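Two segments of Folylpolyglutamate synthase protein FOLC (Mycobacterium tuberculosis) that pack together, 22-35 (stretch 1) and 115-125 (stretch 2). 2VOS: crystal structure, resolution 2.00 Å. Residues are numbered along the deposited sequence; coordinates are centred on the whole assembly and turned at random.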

# COMPACT_ATOMS: atom_id res chain seq x y z
N ASP A 22 -17.24 -19.68 -13.36
CA ASP A 22 -17.99 -18.59 -14.09
C ASP A 22 -18.04 -17.24 -13.39
O ASP A 22 -18.20 -16.20 -14.04
CB ASP A 22 -19.43 -18.98 -14.40
CG ASP A 22 -20.16 -17.91 -15.27
OD1 ASP A 22 -20.03 -17.93 -16.54
OD2 ASP A 22 -20.89 -17.07 -14.69
N GLU A 23 -17.99 -17.28 -12.06
CA GLU A 23 -17.79 -16.10 -11.24
C GLU A 23 -16.45 -15.51 -11.66
O GLU A 23 -16.38 -14.34 -11.99
CB GLU A 23 -17.80 -16.50 -9.74
CG GLU A 23 -17.21 -15.49 -8.79
CD GLU A 23 -17.33 -15.89 -7.29
OE1 GLU A 23 -16.76 -16.95 -6.88
OE2 GLU A 23 -18.01 -15.13 -6.55
N ILE A 24 -15.39 -16.32 -11.65
CA ILE A 24 -14.04 -15.89 -12.07
C ILE A 24 -14.05 -15.43 -13.52
O ILE A 24 -13.35 -14.50 -13.91
CB ILE A 24 -12.96 -17.02 -12.01
CG1 ILE A 24 -12.88 -17.71 -10.63
CG2 ILE A 24 -11.59 -16.47 -12.44
CD1 ILE A 24 -12.39 -16.81 -9.52
N ALA A 25 -14.82 -16.13 -14.33
CA ALA A 25 -14.84 -15.80 -15.73
C ALA A 25 -15.50 -14.44 -15.94
O ALA A 25 -15.01 -13.62 -16.72
CB ALA A 25 -15.55 -16.88 -16.52
N SER A 26 -16.63 -14.21 -15.25
CA SER A 26 -17.30 -12.89 -15.32
C SER A 26 -16.36 -11.82 -14.84
O SER A 26 -16.27 -10.77 -15.44
CB SER A 26 -18.61 -12.84 -14.50
OG SER A 26 -19.58 -13.73 -15.06
N LEU A 27 -15.65 -12.06 -13.76
CA LEU A 27 -14.68 -11.08 -13.30
C LEU A 27 -13.66 -10.75 -14.40
O LEU A 27 -13.32 -9.60 -14.62
CB LEU A 27 -13.98 -11.58 -12.05
CG LEU A 27 -13.02 -10.52 -11.53
CD1 LEU A 27 -13.12 -10.32 -10.07
CD2 LEU A 27 -11.64 -10.93 -11.86
N LEU A 28 -13.17 -11.78 -15.09
CA LEU A 28 -12.18 -11.53 -16.18
C LEU A 28 -12.78 -10.67 -17.32
O LEU A 28 -12.11 -9.78 -17.90
CB LEU A 28 -11.69 -12.88 -16.74
CG LEU A 28 -10.82 -13.60 -15.68
CD1 LEU A 28 -10.18 -14.89 -16.20
CD2 LEU A 28 -9.74 -12.71 -15.20
N GLN A 29 -14.03 -10.93 -17.64
CA GLN A 29 -14.73 -10.13 -18.63
C GLN A 29 -14.76 -8.65 -18.21
O GLN A 29 -14.47 -7.74 -19.00
CB GLN A 29 -16.18 -10.62 -18.68
CG GLN A 29 -16.83 -10.77 -20.01
CD GLN A 29 -18.01 -11.74 -19.91
OE1 GLN A 29 -18.99 -11.49 -19.20
NE2 GLN A 29 -17.91 -12.87 -20.59
N VAL A 30 -15.14 -8.39 -16.96
CA VAL A 30 -15.14 -7.00 -16.50
C VAL A 30 -13.78 -6.34 -16.61
O VAL A 30 -13.68 -5.17 -17.04
CB VAL A 30 -15.72 -6.84 -15.09
CG1 VAL A 30 -15.45 -5.36 -14.52
CG2 VAL A 30 -17.23 -7.23 -15.11
N GLU A 31 -12.72 -7.07 -16.20
CA GLU A 31 -11.36 -6.48 -16.17
C GLU A 31 -10.88 -6.18 -17.62
O GLU A 31 -10.15 -5.17 -17.87
CB GLU A 31 -10.36 -7.44 -15.52
CG GLU A 31 -10.53 -7.51 -14.03
CD GLU A 31 -10.33 -6.14 -13.45
OE1 GLU A 31 -9.17 -5.72 -13.35
OE2 GLU A 31 -11.31 -5.47 -13.11
N HIS A 32 -11.23 -7.09 -18.53
CA HIS A 32 -10.90 -6.91 -19.97
C HIS A 32 -11.49 -5.57 -20.48
O HIS A 32 -10.80 -4.82 -21.17
CB HIS A 32 -11.43 -8.08 -20.81
CG HIS A 32 -10.98 -8.04 -22.25
ND1 HIS A 32 -9.65 -8.01 -22.62
CD2 HIS A 32 -11.69 -8.03 -23.40
CE1 HIS A 32 -9.56 -7.98 -23.94
NE2 HIS A 32 -10.78 -7.99 -24.44
N LEU A 33 -12.73 -5.25 -20.11
CA LEU A 33 -13.31 -3.97 -20.48
C LEU A 33 -12.59 -2.82 -19.81
O LEU A 33 -12.28 -1.83 -20.48
CB LEU A 33 -14.80 -3.83 -20.07
CG LEU A 33 -15.79 -4.73 -20.81
CD1 LEU A 33 -17.18 -4.42 -20.22
CD2 LEU A 33 -15.71 -4.47 -22.30
N LEU A 34 -12.40 -2.91 -18.48
CA LEU A 34 -11.83 -1.81 -17.73
C LEU A 34 -10.42 -1.55 -18.28
O LEU A 34 -10.00 -0.40 -18.33
CB LEU A 34 -11.78 -2.11 -16.20
CG LEU A 34 -13.13 -2.16 -15.49
CD1 LEU A 34 -12.93 -2.48 -14.02
CD2 LEU A 34 -13.71 -0.77 -15.59
N ASP A 35 -9.70 -2.61 -18.68
CA ASP A 35 -8.34 -2.43 -19.16
C ASP A 35 -8.28 -1.71 -20.49
O ASP A 35 -7.18 -1.29 -20.91
CB ASP A 35 -7.57 -3.75 -19.21
CG ASP A 35 -7.25 -4.28 -17.81
OD1 ASP A 35 -7.48 -3.58 -16.83
OD2 ASP A 35 -6.75 -5.40 -17.67
N ILE A 115 -14.31 -8.44 -1.32
CA ILE A 115 -15.59 -8.95 -1.81
C ILE A 115 -15.37 -10.12 -2.78
O ILE A 115 -14.25 -10.35 -3.24
CB ILE A 115 -16.44 -7.86 -2.51
CG1 ILE A 115 -15.72 -7.32 -3.77
CG2 ILE A 115 -16.78 -6.73 -1.50
CD1 ILE A 115 -16.52 -6.27 -4.50
N SER A 116 -16.42 -10.88 -3.08
CA SER A 116 -16.23 -12.03 -4.01
C SER A 116 -16.21 -11.56 -5.46
O SER A 116 -16.64 -10.43 -5.79
CB SER A 116 -17.37 -13.05 -3.82
OG SER A 116 -18.57 -12.39 -4.25
N PRO A 117 -15.68 -12.39 -6.35
CA PRO A 117 -15.74 -12.01 -7.73
C PRO A 117 -17.23 -11.69 -8.17
O PRO A 117 -17.46 -10.80 -8.94
CB PRO A 117 -15.20 -13.28 -8.45
CG PRO A 117 -14.13 -13.80 -7.42
CD PRO A 117 -14.93 -13.64 -6.12
N ALA A 118 -18.21 -12.44 -7.69
CA ALA A 118 -19.60 -12.19 -8.09
C ALA A 118 -20.08 -10.76 -7.66
O ALA A 118 -20.70 -10.01 -8.42
CB ALA A 118 -20.48 -13.33 -7.50
N GLN A 119 -19.74 -10.36 -6.45
CA GLN A 119 -20.13 -9.07 -5.94
C GLN A 119 -19.40 -7.99 -6.71
O GLN A 119 -19.95 -6.89 -6.86
CB GLN A 119 -19.72 -8.96 -4.48
CG GLN A 119 -20.74 -9.60 -3.53
CD GLN A 119 -20.17 -10.17 -2.20
OE1 GLN A 119 -18.96 -10.09 -1.87
NE2 GLN A 119 -21.06 -10.77 -1.45
N TYR A 120 -18.14 -8.26 -7.13
CA TYR A 120 -17.34 -7.23 -7.83
C TYR A 120 -18.01 -6.95 -9.17
O TYR A 120 -18.20 -5.79 -9.58
CB TYR A 120 -15.92 -7.75 -8.01
CG TYR A 120 -14.93 -6.89 -8.79
CD1 TYR A 120 -14.09 -5.99 -8.13
CD2 TYR A 120 -14.80 -7.00 -10.17
CE1 TYR A 120 -13.14 -5.20 -8.84
CE2 TYR A 120 -13.81 -6.19 -10.91
CZ TYR A 120 -13.01 -5.32 -10.21
OH TYR A 120 -12.04 -4.54 -10.85
N VAL A 121 -18.35 -8.03 -9.88
CA VAL A 121 -19.09 -7.93 -11.16
C VAL A 121 -20.45 -7.25 -10.97
O VAL A 121 -20.78 -6.37 -11.73
CB VAL A 121 -19.26 -9.35 -11.82
CG1 VAL A 121 -20.18 -9.33 -13.02
CG2 VAL A 121 -17.88 -9.91 -12.20
N ALA A 122 -21.25 -7.66 -9.95
CA ALA A 122 -22.56 -7.04 -9.72
C ALA A 122 -22.40 -5.55 -9.44
O ALA A 122 -23.22 -4.76 -9.85
CB ALA A 122 -23.28 -7.72 -8.53
N THR A 123 -21.34 -5.17 -8.72
CA THR A 123 -21.11 -3.74 -8.44
C THR A 123 -20.82 -2.97 -9.72
O THR A 123 -21.39 -1.92 -9.94
CB THR A 123 -19.99 -3.56 -7.39
OG1 THR A 123 -20.38 -4.26 -6.20
CG2 THR A 123 -19.79 -2.10 -7.02
N TYR A 124 -19.98 -3.51 -10.58
CA TYR A 124 -19.67 -2.89 -11.86
C TYR A 124 -20.97 -2.78 -12.70
O TYR A 124 -21.32 -1.70 -13.21
CB TYR A 124 -18.63 -3.73 -12.62
CG TYR A 124 -18.47 -3.22 -14.01
CD1 TYR A 124 -17.75 -2.04 -14.26
CD2 TYR A 124 -19.06 -3.85 -15.07
CE1 TYR A 124 -17.63 -1.52 -15.52
CE2 TYR A 124 -18.94 -3.37 -16.32
CZ TYR A 124 -18.23 -2.19 -16.56
OH TYR A 124 -18.14 -1.68 -17.84
N ARG A 125 -21.72 -3.88 -12.82
CA ARG A 125 -22.93 -3.88 -13.61
C ARG A 125 -23.92 -2.87 -13.09
O ARG A 125 -24.61 -2.20 -13.85
CB ARG A 125 -23.60 -5.25 -13.58
CG ARG A 125 -22.90 -6.38 -14.37
CD ARG A 125 -23.93 -7.54 -14.51
NE ARG A 125 -23.55 -8.52 -15.53
CZ ARG A 125 -23.89 -8.41 -16.82
NH1 ARG A 125 -24.61 -7.36 -17.24
NH2 ARG A 125 -23.50 -9.35 -17.68

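What fills the apolar centre? Val 30 does, pointing toward the second helix between Tyr 120, Val 121 and Tyr 124. Its CG1 lies over one face of the Tyr 124 ring, 4.0 Å from the centroid, a CH-pi contact, while its CG2 meets Val 121 CG2 at 4.0 Å.

How does the first helix receive Tyr 120? As a knob in a hole formed by Leu 27, Val 30, Glu 31 and Leu 34; Leu 27 CD1 approaches Tyr 120 CD2 at 3.7 Å. At the ring's far end the hydroxyl meets a carboxylate: Tyr 120 OH donates to Glu 31 OE2 at 2.6 Å, a short bond that satisfies a polar pair buried among apolar neighbours.

What backbone arrangement allows this? The two helices run in broadly the same direction, their axes 39° apart and 8.5 Å at closest approach. The backbones come close near the start of the second helix, where Glu 23 CA and Ala 118 CA are 5.3 Å apart.

What chemistry closes the polar edge? The first turn of a helix leaves amides without backbone acceptors. Glu 23 reaches across to one of them, and Ala 118 N donates to Glu 23 OE2 at 2.9 Å. Ser 116, the N-cap, serves another: its OG accepts from Gln 119 N at 3.2 Å.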